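Side-chain contacts in lipid-transfer protein (Thermomonospora curvata, PDB 6OK1), which is of unknown function but belongs to the thiolase-fold proteins, with N- and C-terminal thiolase-type regions: residues A[290-295]-A[351-356]; A[306-311]-A[371-376]; A[296-301]-A[338-343]; A[317-320]-A[324-327]. All coordinates share one frame; numbering follows the deposited sequence.

Contact 1: residues A[290-295]-A[351-356]; sequences AAILYD and IAEAVR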
loop_
_atom_site.group_PDB
_atom_site.type_symbol
_atom_site.label_atom_id
_atom_site.label_comp_id
_atom_site.label_asym_id
_atom_site.label_seq_id
_atom_site.Cartn_x
_atom_site.Cartn_y
_atom_site.Cartn_z
ATOM N N ALA A 290 -21.651 -22.551 -1.939
ATOM C CA ALA A 290 -21.970 -21.358 -2.710
ATOM C C ALA A 290 -20.659 -20.684 -3.089
ATOM O O ALA A 290 -19.646 -20.875 -2.416
ATOM C CB ALA A 290 -22.851 -20.399 -1.911
ATOM N N ALA A 291 -20.690 -19.878 -4.159
ATOM C CA ALA A 291 -19.494 -19.140 -4.568
ATOM C C ALA A 291 -19.812 -17.690 -4.896
ATOM O O ALA A 291 -20.793 -17.391 -5.583
ATOM C CB ALA A 291 -18.830 -19.780 -5.791
ATOM N N ILE A 292 -18.946 -16.793 -4.439
ATOM C CA ILE A 292 -18.999 -15.388 -4.808
ATOM C C ILE A 292 -17.782 -15.176 -5.704
ATOM O O ILE A 292 -16.653 -15.123 -5.208
ATOM C CB ILE A 292 -18.980 -14.472 -3.579
ATOM C CG1 ILE A 292 -20.137 -14.776 -2.606
ATOM C CG2 ILE A 292 -18.962 -12.984 -4.024
ATOM C CD1 ILE A 292 -21.525 -14.628 -3.175
ATOM N N LEU A 293 -18.002 -15.131 -7.027
ATOM C CA LEU A 293 -16.934 -15.141 -8.022
ATOM C C LEU A 293 -16.839 -13.757 -8.646
ATOM O O LEU A 293 -17.798 -13.275 -9.265
ATOM C CB LEU A 293 -17.171 -16.222 -9.083
ATOM C CG LEU A 293 -17.187 -17.648 -8.517
ATOM C CD1 LEU A 293 -17.391 -18.643 -9.673
ATOM C CD2 LEU A 293 -15.905 -17.957 -7.723
ATOM N N TYR A 294 -15.684 -13.113 -8.448
ATOM C CA TYR A 294 -15.464 -11.745 -8.900
ATOM C C TYR A 294 -15.792 -11.602 -10.375
ATOM O O TYR A 294 -15.294 -12.355 -11.223
ATOM C CB TYR A 294 -14.013 -11.371 -8.645
ATOM C CG TYR A 294 -13.701 -9.885 -8.583
ATOM C CD1 TYR A 294 -13.484 -9.144 -9.738
ATOM C CD2 TYR A 294 -13.529 -9.267 -7.356
ATOM C CE1 TYR A 294 -13.117 -7.796 -9.649
ATOM C CE2 TYR A 294 -13.170 -7.943 -7.258
ATOM C CZ TYR A 294 -12.953 -7.216 -8.403
ATOM O OH TYR A 294 -12.595 -5.893 -8.284
ATOM N N ASP A 295 -16.578 -10.580 -10.681
ATOM C CA ASP A 295 -17.298 -10.524 -11.940
ATOM C C ASP A 295 -17.449 -9.084 -12.406
ATOM O O ASP A 295 -18.510 -8.691 -12.898
ATOM C CB ASP A 295 -18.668 -11.172 -11.803
ATOM C CG ASP A 295 -19.550 -10.435 -10.829
ATOM O OD1 ASP A 295 -19.017 -9.985 -9.800
ATOM O OD2 ASP A 295 -20.763 -10.321 -11.096
ATOM N N ILE A 351 -17.614 -10.095 -0.300
ATOM C CA ILE A 351 -17.284 -10.737 0.969
ATOM C C ILE A 351 -18.454 -10.591 1.928
ATOM O O ILE A 351 -18.815 -11.532 2.631
ATOM C CB ILE A 351 -15.975 -10.153 1.551
ATOM C CG1 ILE A 351 -14.818 -10.332 0.552
ATOM C CG2 ILE A 351 -15.628 -10.839 2.854
ATOM C CD1 ILE A 351 -13.498 -9.629 0.932
ATOM N N ALA A 352 -19.081 -9.417 1.954
ATOM C CA ALA A 352 -20.238 -9.224 2.828
ATOM C C ALA A 352 -21.353 -10.209 2.493
ATOM O O ALA A 352 -21.985 -10.764 3.395
ATOM C CB ALA A 352 -20.732 -7.790 2.712
ATOM N N GLU A 353 -21.622 -10.431 1.196
ATOM C CA GLU A 353 -22.661 -11.387 0.819
ATOM C C GLU A 353 -22.308 -12.788 1.298
ATOM O O GLU A 353 -23.177 -13.518 1.775
ATOM C CB GLU A 353 -22.886 -11.384 -0.696
ATOM C CG GLU A 353 -23.821 -12.490 -1.212
ATOM C CD GLU A 353 -25.282 -12.318 -0.780
ATOM O OE1 GLU A 353 -25.655 -11.276 -0.200
ATOM O OE2 GLU A 353 -26.058 -13.251 -1.035
ATOM N N ALA A 354 -21.033 -13.173 1.195
ATOM C CA ALA A 354 -20.606 -14.477 1.697
ATOM C C ALA A 354 -20.897 -14.607 3.183
ATOM O O ALA A 354 -21.305 -15.671 3.664
ATOM C CB ALA A 354 -19.113 -14.658 1.418
ATOM N N VAL A 355 -20.679 -13.530 3.928
ATOM C CA VAL A 355 -20.990 -13.530 5.351
ATOM C C VAL A 355 -22.486 -13.757 5.563
ATOM O O VAL A 355 -22.902 -14.566 6.405
ATOM C CB VAL A 355 -20.518 -12.213 5.993
ATOM C CG1 VAL A 355 -21.058 -12.084 7.434
ATOM C CG2 VAL A 355 -18.967 -12.113 5.988
ATOM N N ARG A 356 -23.323 -13.064 4.790
ATOM C CA ARG A 356 -24.764 -13.276 4.922
ATOM C C ARG A 356 -25.143 -14.715 4.629
ATOM O O ARG A 356 -25.996 -15.292 5.320
ATOM C CB ARG A 356 -25.528 -12.335 3.998
ATOM C CG ARG A 356 -25.417 -10.886 4.363
ATOM C CD ARG A 356 -26.319 -10.060 3.431
ATOM N NE ARG A 356 -25.898 -8.686 3.390
ATOM C CZ ARG A 356 -25.229 -8.108 2.399
ATOM N NH1 ARG A 356 -24.939 -8.741 1.257
ATOM N NH2 ARG A 356 -24.905 -6.850 2.561
#
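Glu353 meets Ile292 through the aliphatic part of its chain. Its CG lies anti to the backbone N (chi1 172°), which brings this methylene within 3.7 Å of Ile292 CD1. The two side chains cross at about a right angle. A bend at chi2 (68°) then turns the carboxylate away from strand 290-292. Both oxygens are engaged beyond the strand: OE2 is hydrogen-bonded to Thr335 OG1 and to Ser362 OG, and OE1 faces Arg356.

Ala354 follows with a lighter touch. Its CB sits 4.2 Å from Ile292 CG1, so one isoleucine branch, CG1 with its terminal CD1, serves both helix residues. Ala354 CB also packs on Val372 and Val374 of strand 371-375, so Ala354 spans two neighbouring strands. Val355 reaches Ile10 and Ile13 of strand 8-15.

One turn on from Ala352, Arg356 closes a salt bridge within the helix. Arg356 NH1 donates to Glu353 OE1 at 3.0 Å, reaching the anti lone pair of that oxygen, with an N-H...O angle of 149°. The oxygen lies nearly in the guanidinium plane. This bond and those at OE2 hold the carboxylate from both oxygens.

No hydrogen bond joins the two segments. Ala354 and the Glu353 methylene on the helix meet Ile292 of strand 290-292 and the valines of the parallel strand 371-375. This is the helix-on-sheet layering of the thiolase fold.

Contact 2: residues A[306-311]-A[371-376]; sequences EELGFC and NVLVTA
Leu308 packs on Leu373 and Thr375 where the end of helix 301-307 covers strand 371-375, part of the alpha/beta layering of the thiolase fold. The helix ends in a Schellman motif. Gly309 has a positive phi of 84°, and its N bonds back to Glu306 O at 3.2 Å.

The contact across the segments is apolar. One methyl of Leu308 does the work: CD1 is 3.8 Å from Leu373 CD2 and also 3.8 Å from Thr375 CG2. Leu308 thus bridges two residues on the same side of the strand, meeting each at an oblique angle. Leu373 is also covered by Leu277 and Tyr278 of helix 268-281, and Thr375 by Met270 of that helix.

Polar bonds run to residues beyond the two segments. The chi1 of Thr375 (61°) sets CG2 anti to the carbonyl carbon and facing Leu308. OG1 then lies between the backbone N and the carbonyl carbon and is hydrogen-bonded to Gln304 OE1 and Tyr294 N. The threonine therefore shows a methyl to the leucine and still satisfies its hydroxyl. Leu308 O is hydrogen-bonded to Tyr278 OH. The same oxygen stands 4.1 Å above the plane of the Phe310 ring, offset toward its rim.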
loop_
_atom_site.group_PDB
_atom_site.type_symbol
_atom_site.label_atom_id
_atom_site.label_comp_id
_atom_site.label_asym_id
_atom_site.label_seq_id
_atom_site.Cartn_x
_atom_site.Cartn_y
_atom_site.Cartn_z
ATOM N N GLU A 306 -12.876 -23.272 -13.306
ATOM C CA GLU A 306 -11.936 -24.330 -13.641
ATOM C C GLU A 306 -10.729 -24.326 -12.711
ATOM O O GLU A 306 -10.300 -25.390 -12.233
ATOM C CB GLU A 306 -11.540 -24.176 -15.101
ATOM C CG GLU A 306 -12.765 -24.256 -15.999
ATOM C CD GLU A 306 -12.498 -23.865 -17.435
ATOM O OE1 GLU A 306 -11.318 -23.716 -17.791
ATOM O OE2 GLU A 306 -13.460 -23.757 -18.221
ATOM N N GLU A 307 -10.181 -23.146 -12.424
ATOM C CA GLU A 307 -9.044 -23.051 -11.518
ATOM C C GLU A 307 -9.383 -23.569 -10.134
ATOM O O GLU A 307 -8.506 -24.118 -9.451
ATOM C CB GLU A 307 -8.571 -21.601 -11.416
ATOM C CG GLU A 307 -7.891 -21.073 -12.689
ATOM C CD GLU A 307 -6.555 -21.723 -12.993
ATOM O OE1 GLU A 307 -5.999 -22.446 -12.127
ATOM O OE2 GLU A 307 -6.053 -21.539 -14.125
ATOM N N LEU A 308 -10.610 -23.356 -9.688
ATOM C CA LEU A 308 -11.031 -23.730 -8.341
ATOM C C LEU A 308 -11.571 -25.156 -8.265
ATOM O O LEU A 308 -11.995 -25.586 -7.188
ATOM C CB LEU A 308 -12.080 -22.734 -7.835
ATOM C CG LEU A 308 -11.575 -21.279 -7.746
ATOM C CD1 LEU A 308 -12.745 -20.327 -7.515
ATOM C CD2 LEU A 308 -10.534 -21.115 -6.669
ATOM N N GLY A 309 -11.552 -25.894 -9.373
ATOM C CA GLY A 309 -11.864 -27.305 -9.353
ATOM C C GLY A 309 -13.336 -27.668 -9.423
ATOM O O GLY A 309 -13.687 -28.826 -9.135
ATOM N N PHE A 310 -14.215 -26.736 -9.779
ATOM C CA PHE A 310 -15.639 -27.047 -9.864
ATOM C C PHE A 310 -16.024 -27.738 -11.163
ATOM O O PHE A 310 -17.093 -28.357 -11.229
ATOM C CB PHE A 310 -16.465 -25.776 -9.695
ATOM C CG PHE A 310 -16.336 -25.169 -8.347
ATOM C CD1 PHE A 310 -16.836 -25.825 -7.226
ATOM C CD2 PHE A 310 -15.711 -23.951 -8.180
ATOM C CE1 PHE A 310 -16.707 -25.265 -5.964
ATOM C CE2 PHE A 310 -15.573 -23.386 -6.913
ATOM C CZ PHE A 310 -16.068 -24.049 -5.807
ATOM N N CYS A 311 -15.187 -27.650 -12.191
ATOM C CA CYS A 311 -15.401 -28.368 -13.443
ATOM C C CYS A 311 -14.040 -28.515 -14.117
ATOM O O CYS A 311 -13.046 -27.937 -13.669
ATOM C CB CYS A 311 -16.399 -27.631 -14.327
ATOM S SG CYS A 311 -15.802 -25.968 -14.754
ATOM N N ASN A 371 -20.230 -23.730 3.770
ATOM C CA ASN A 371 -18.959 -23.154 3.331
ATOM C C ASN A 371 -19.157 -22.355 2.047
ATOM O O ASN A 371 -19.773 -22.842 1.089
ATOM C CB ASN A 371 -17.914 -24.239 3.089
ATOM C CG ASN A 371 -17.694 -25.117 4.308
ATOM O OD1 ASN A 371 -17.213 -24.656 5.346
ATOM N ND2 ASN A 371 -18.026 -26.398 4.176
ATOM N N VAL A 372 -18.617 -21.139 2.023
ATOM C CA VAL A 372 -18.734 -20.237 0.882
ATOM C C VAL A 372 -17.339 -19.847 0.424
ATOM O O VAL A 372 -16.520 -19.396 1.229
ATOM C CB VAL A 372 -19.543 -18.974 1.229
ATOM C CG1 VAL A 372 -19.647 -18.073 -0.020
ATOM C CG2 VAL A 372 -20.919 -19.339 1.729
ATOM N N LEU A 373 -17.071 -19.986 -0.868
ATOM C CA LEU A 373 -15.788 -19.570 -1.426
ATOM C C LEU A 373 -15.965 -18.214 -2.090
ATOM O O LEU A 373 -16.914 -18.016 -2.860
ATOM C CB LEU A 373 -15.255 -20.604 -2.423
ATOM C CG LEU A 373 -13.780 -20.431 -2.811
ATOM C CD1 LEU A 373 -13.184 -21.753 -3.204
ATOM C CD2 LEU A 373 -13.593 -19.474 -3.943
ATOM N N VAL A 374 -15.069 -17.280 -1.768
ATOM C CA VAL A 374 -15.099 -15.924 -2.311
ATOM C C VAL A 374 -13.781 -15.651 -3.013
ATOM O O VAL A 374 -12.712 -15.929 -2.461
ATOM C CB VAL A 374 -15.334 -14.859 -1.225
ATOM C CG1 VAL A 374 -15.474 -13.469 -1.909
ATOM C CG2 VAL A 374 -16.510 -15.201 -0.393
ATOM N N THR A 375 -13.850 -15.101 -4.221
ATOM C CA THR A 375 -12.644 -14.673 -4.924
ATOM C C THR A 375 -12.563 -13.161 -5.026
ATOM O O THR A 375 -13.568 -12.453 -5.008
ATOM C CB THR A 375 -12.559 -15.253 -6.343
ATOM O OG1 THR A 375 -13.676 -14.809 -7.126
ATOM C CG2 THR A 375 -12.547 -16.762 -6.290
ATOM N N ALA A 376 -11.340 -12.683 -5.224
ATOM C CA ALA A 376 -11.085 -11.271 -5.464
ATOM C C ALA A 376 -10.761 -11.022 -6.946
ATOM O O ALA A 376 -11.065 -11.854 -7.809
ATOM C CB ALA A 376 -9.979 -10.812 -4.516
#

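Contact 3: residues A[296-301]-A[338-343]; sequences HFTPLV and GQLGEA
The imidazole of His296 carries Phe297 on one face: CD2 of that ring lies over its centre, 3.5 Å above the plane. The ring of Tyr294 meets His296 in an edge-to-face pair. Phe297 itself extends to Pro148, Ala149 and Val152 of helix 148-163. The side-chain atom of His296 nearest to segment 338-343 is CB, 4.5 Å from Gln339 CB, so no ring atom leads the touch. That touch is made nearer the backbone: Gln339 CB is 3.9 Å from His296 N and 4.1 Å from His296 CA.

The other flat group, the amide of Gln339, leads away from the contact. A bend at chi2 (-65°) carries it off toward residues further along the chain. There NE2 is hydrogen-bonded to Asn349 OD1 and OE1 to Gly347 N, so both ends of the amide are held.

Leu340 supplies the second patch. Its CD2 is 4.3 Å from Thr298 CG2, and its CD1 is 4.4 Å from His296 O. Chi1 of Thr298 (55°) turns CG2 toward the leucine, while OG1 is hydrogen-bonded to Asp213 OD1. Thr298 also starts a type I turn, closed by Val301 N and Thr298 O at 3.1 Å, which leads into helix 301-307.

No hydrogen bond crosses this contact. His296 N is buried here without a partner in the model, beside Gln339 CB. The segments are joined by loose van der Waals packing, and the hydrogen bonds of Thr298 and Gln339 go to Asp213 and to Gly347 and Asn349, elsewhere in the chain.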
loop_
_atom_site.group_PDB
_atom_site.type_symbol
_atom_site.label_atom_id
_atom_site.label_comp_id
_atom_site.label_asym_id
_atom_site.label_seq_id
_atom_site.Cartn_x
_atom_site.Cartn_y
_atom_site.Cartn_z
ATOM N N HIS A 296 -16.394 -8.272 -12.269
ATOM C CA HIS A 296 -16.463 -6.935 -12.865
ATOM C C HIS A 296 -16.554 -7.025 -14.377
ATOM O O HIS A 296 -17.173 -6.163 -15.009
ATOM C CB HIS A 296 -15.312 -6.041 -12.430
ATOM C CG HIS A 296 -13.957 -6.511 -12.837
ATOM N ND1 HIS A 296 -13.643 -7.840 -13.014
ATOM C CD2 HIS A 296 -12.818 -5.816 -13.087
ATOM C CE1 HIS A 296 -12.362 -7.948 -13.326
ATOM N NE2 HIS A 296 -11.844 -6.736 -13.391
ATOM N N PHE A 297 -16.037 -8.112 -14.949
ATOM C CA PHE A 297 -16.294 -8.527 -16.324
ATOM C C PHE A 297 -16.681 -9.997 -16.290
ATOM O O PHE A 297 -16.109 -10.779 -15.523
ATOM C CB PHE A 297 -15.053 -8.314 -17.210
ATOM C CG PHE A 297 -14.632 -6.882 -17.298
ATOM C CD1 PHE A 297 -15.289 -6.005 -18.145
ATOM C CD2 PHE A 297 -13.608 -6.399 -16.498
ATOM C CE1 PHE A 297 -14.918 -4.674 -18.204
ATOM C CE2 PHE A 297 -13.246 -5.073 -16.561
ATOM C CZ PHE A 297 -13.889 -4.220 -17.416
ATOM N N THR A 298 -17.616 -10.389 -17.126
ATOM C CA THR A 298 -18.093 -11.762 -17.078
ATOM C C THR A 298 -17.123 -12.850 -17.516
ATOM O O THR A 298 -17.224 -13.968 -17.013
ATOM C CB THR A 298 -19.333 -11.899 -17.948
ATOM O OG1 THR A 298 -19.021 -11.431 -19.270
ATOM C CG2 THR A 298 -20.519 -11.133 -17.322
ATOM N N PRO A 299 -16.251 -12.635 -18.510
ATOM C CA PRO A 299 -15.600 -13.812 -19.114
ATOM C C PRO A 299 -14.687 -14.559 -18.178
ATOM O O PRO A 299 -14.541 -15.773 -18.336
ATOM C CB PRO A 299 -14.824 -13.230 -20.293
ATOM C CG PRO A 299 -15.568 -11.957 -20.622
ATOM C CD PRO A 299 -16.005 -11.414 -19.299
ATOM N N LEU A 300 -14.023 -13.879 -17.242
ATOM C CA LEU A 300 -13.076 -14.579 -16.392
ATOM C C LEU A 300 -13.763 -15.361 -15.287
ATOM O O LEU A 300 -13.086 -16.037 -14.517
ATOM C CB LEU A 300 -12.061 -13.597 -15.793
ATOM C CG LEU A 300 -11.214 -12.846 -16.837
ATOM C CD1 LEU A 300 -10.200 -11.888 -16.201
ATOM C CD2 LEU A 300 -10.491 -13.805 -17.751
ATOM N N VAL A 301 -15.091 -15.308 -15.210
ATOM C CA VAL A 301 -15.783 -16.216 -14.299
ATOM C C VAL A 301 -15.581 -17.654 -14.733
ATOM O O VAL A 301 -15.504 -18.555 -13.888
ATOM C CB VAL A 301 -17.270 -15.842 -14.214
ATOM C CG1 VAL A 301 -18.064 -16.908 -13.420
ATOM C CG2 VAL A 301 -17.426 -14.478 -13.547
ATOM N N GLY A 338 -23.534 -9.841 -7.700
ATOM C CA GLY A 338 -22.160 -9.643 -8.138
ATOM C C GLY A 338 -21.746 -8.188 -8.237
ATOM O O GLY A 338 -22.489 -7.256 -7.908
ATOM N N GLN A 339 -20.499 -7.990 -8.690
ATOM C CA GLN A 339 -20.061 -6.647 -9.026
ATOM C C GLN A 339 -20.898 -6.106 -10.175
ATOM O O GLN A 339 -21.113 -4.892 -10.277
ATOM C CB GLN A 339 -18.580 -6.635 -9.417
ATOM C CG GLN A 339 -17.664 -7.219 -8.363
ATOM C CD GLN A 339 -17.668 -6.409 -7.101
ATOM O OE1 GLN A 339 -17.082 -5.335 -7.050
ATOM N NE2 GLN A 339 -18.321 -6.923 -6.069
ATOM N N LEU A 340 -21.349 -7.009 -11.057
ATOM C CA LEU A 340 -22.070 -6.623 -12.270
ATOM C C LEU A 340 -23.481 -6.136 -11.955
ATOM O O LEU A 340 -23.968 -5.181 -12.577
ATOM C CB LEU A 340 -22.137 -7.815 -13.227
ATOM C CG LEU A 340 -22.587 -7.505 -14.641
ATOM C CD1 LEU A 340 -21.405 -7.148 -15.499
ATOM C CD2 LEU A 340 -23.345 -8.673 -15.233
ATOM N N GLY A 341 -24.140 -6.768 -10.988
ATOM C CA GLY A 341 -25.542 -6.519 -10.680
ATOM C C GLY A 341 -25.820 -5.720 -9.418
ATOM O O GLY A 341 -26.808 -4.986 -9.358
ATOM N N GLU A 342 -24.991 -5.869 -8.382
ATOM C CA GLU A 342 -25.217 -5.122 -7.137
ATOM C C GLU A 342 -24.450 -3.805 -7.183
ATOM O O GLU A 342 -25.050 -2.727 -7.204
ATOM C CB GLU A 342 -24.819 -5.945 -5.907
ATOM C CG GLU A 342 -25.010 -5.141 -4.616
ATOM C CD GLU A 342 -24.674 -5.911 -3.363
ATOM O OE1 GLU A 342 -23.480 -6.026 -3.073
ATOM O OE2 GLU A 342 -25.588 -6.374 -2.657
ATOM N N ALA A 343 -23.122 -3.878 -7.207
ATOM C CA ALA A 343 -22.286 -2.696 -7.098
ATOM C C ALA A 343 -20.837 -3.119 -7.252
ATOM O O ALA A 343 -20.467 -4.228 -6.852
ATOM C CB ALA A 343 -22.458 -1.993 -5.745
#

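Contact 4: residues A[317-320]-A[324-327]; sequences KDFI and NLEI
At the C-terminal end of helix 316-321 the chain folds back, and Asn324 and Leu325 lie against Phe319 and Ile320. This local turn belongs to the C-terminal thiolase-type region.

Asn324 grips Phe319 in two ways. Its ND2 donates to Phe319 O at 2.9 Å. The bond is almost straight, at 169°, and reaches a lone pair in the carbonyl plane. The oxygen also lies close to the amide plane. Phe319 CG is anti to the backbone N (chi1 -173°), which swings the ring toward Asn324. Asn324 CB sits over one face of the phenyl ring, 3.6 Å from its centroid, as a CH-pi contact. The amide is stacked on the ring, their planes only 14° apart. The hydrogen bond therefore fixes the rotation of the amide while the ring supports it from one side.

Leu325 adds apolar packing with both methyls. CD2 meets the edge of the Phe319 ring, 4.0 Å from CE2, and CD1 lies 3.8 Å from Ile320 CG1. Ile320 is also covered by Leu302 and Leu305 of helix 301-307.

Water 1 completes the turn. It donates to Ile320 O at 2.8 Å and accepts from Leu325 N at 2.9 Å.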
loop_
_atom_site.group_PDB
_atom_site.type_symbol
_atom_site.label_atom_id
_atom_site.label_comp_id
_atom_site.label_asym_id
_atom_site.label_seq_id
_atom_site.Cartn_x
_atom_site.Cartn_y
_atom_site.Cartn_z
ATOM N N LYS A 317 -18.261 -23.499 -19.555
ATOM C CA LYS A 317 -19.441 -23.146 -20.329
ATOM C C LYS A 317 -20.534 -24.190 -20.137
ATOM O O LYS A 317 -21.726 -23.862 -20.077
ATOM C CB LYS A 317 -19.094 -23.011 -21.810
ATOM C CG LYS A 317 -18.651 -24.321 -22.469
ATOM C CD LYS A 317 -18.129 -24.050 -23.897
ATOM C CE LYS A 317 -17.630 -25.326 -24.578
ATOM N NZ LYS A 317 -18.759 -26.281 -24.754
ATOM N N ASP A 318 -20.134 -25.449 -19.998
ATOM C CA ASP A 318 -21.099 -26.530 -19.796
ATOM C C ASP A 318 -21.649 -26.531 -18.373
ATOM O O ASP A 318 -22.854 -26.715 -18.168
ATOM C CB ASP A 318 -20.425 -27.856 -20.132
ATOM C CG ASP A 318 -19.815 -27.856 -21.515
ATOM O OD1 ASP A 318 -20.551 -27.589 -22.481
ATOM O OD2 ASP A 318 -18.601 -28.089 -21.648
ATOM N N PHE A 319 -20.777 -26.313 -17.384
ATOM C CA PHE A 319 -21.193 -26.186 -15.992
ATOM C C PHE A 319 -22.238 -25.090 -15.837
ATOM O O PHE A 319 -23.238 -25.270 -15.132
ATOM C CB PHE A 319 -19.950 -25.912 -15.134
ATOM C CG PHE A 319 -20.191 -25.907 -13.649
ATOM C CD1 PHE A 319 -20.199 -27.081 -12.935
ATOM C CD2 PHE A 319 -20.364 -24.710 -12.960
ATOM C CE1 PHE A 319 -20.399 -27.078 -11.562
ATOM C CE2 PHE A 319 -20.552 -24.700 -11.591
ATOM C CZ PHE A 319 -20.567 -25.877 -10.891
ATOM N N ILE A 320 -22.042 -23.955 -16.519
ATOM C CA ILE A 320 -22.967 -22.830 -16.400
ATOM C C ILE A 320 -24.266 -23.114 -17.157
ATOM O O ILE A 320 -25.366 -22.857 -16.659
ATOM C CB ILE A 320 -22.297 -21.541 -16.901
ATOM C CG1 ILE A 320 -21.118 -21.220 -15.981
ATOM C CG2 ILE A 320 -23.306 -20.389 -16.991
ATOM C CD1 ILE A 320 -20.227 -20.076 -16.508
ATOM N N ASN A 324 -25.866 -24.650 -12.898
ATOM C CA ASN A 324 -25.244 -24.895 -11.606
ATOM C C ASN A 324 -25.016 -23.616 -10.822
ATOM O O ASN A 324 -24.793 -23.689 -9.609
ATOM C CB ASN A 324 -23.907 -25.621 -11.769
ATOM C CG ASN A 324 -24.065 -27.085 -12.074
ATOM O OD1 ASN A 324 -24.402 -27.872 -11.201
ATOM N ND2 ASN A 324 -23.798 -27.459 -13.312
ATOM N N LEU A 325 -25.049 -22.457 -11.472
ATOM C CA LEU A 325 -24.884 -21.207 -10.738
ATOM C C LEU A 325 -26.185 -20.695 -10.146
ATOM O O LEU A 325 -26.166 -19.694 -9.420
ATOM C CB LEU A 325 -24.296 -20.122 -11.642
ATOM C CG LEU A 325 -22.945 -20.436 -12.283
ATOM C CD1 LEU A 325 -22.393 -19.217 -12.989
ATOM C CD2 LEU A 325 -21.944 -20.971 -11.269
ATOM N N GLU A 326 -27.307 -21.334 -10.458
ATOM C CA GLU A 326 -28.610 -20.905 -9.982
ATOM C C GLU A 326 -28.782 -21.255 -8.507
ATOM O O GLU A 326 -28.104 -22.136 -7.972
ATOM C CB GLU A 326 -29.722 -21.578 -10.792
ATOM C CG GLU A 326 -29.662 -21.330 -12.291
ATOM C CD GLU A 326 -30.206 -19.972 -12.704
ATOM O OE1 GLU A 326 -30.929 -19.346 -11.902
ATOM O OE2 GLU A 326 -29.925 -19.549 -13.842
ATOM N N ILE A 327 -29.747 -20.585 -7.865
ATOM C CA ILE A 327 -30.032 -20.810 -6.443
ATOM C C ILE A 327 -30.312 -22.281 -6.165
ATOM O O ILE A 327 -29.938 -22.811 -5.112
ATOM C CB ILE A 327 -31.205 -19.921 -5.984
ATOM C CG1 ILE A 327 -30.766 -18.456 -5.926
ATOM C CG2 ILE A 327 -31.735 -20.366 -4.617
ATOM C CD1 ILE A 327 -31.916 -17.477 -5.734
HETATM O O HOH W 1 -25.850 -21.699 -14.187
#

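All four contacts lie in the C-terminal thiolase-type region. Contacts 1 and 2, centres about 11 Å apart, share a sheet: Ile292 N is 2.8 Å from Leu373 O, joining the neighbouring parallel strands. Helix 348-359 packs on both strands, and Leu308 packs on 371-375. Segment 296-301 of contact 3 follows directly on 290-295. Asp295 OD1, 2.7 Å from Gln339 N, links contacts 1 and 3. Contact 4 lies between the segments of each of the others in sequence. It touches contact 2, with Phe310 O 3.6 Å from Phe319 CE1, and stays about 5 Å from contacts 1 and 3 at the nearest atoms. The sodium site, Val48, Ile70 and Glu72, includes no residue of these segments.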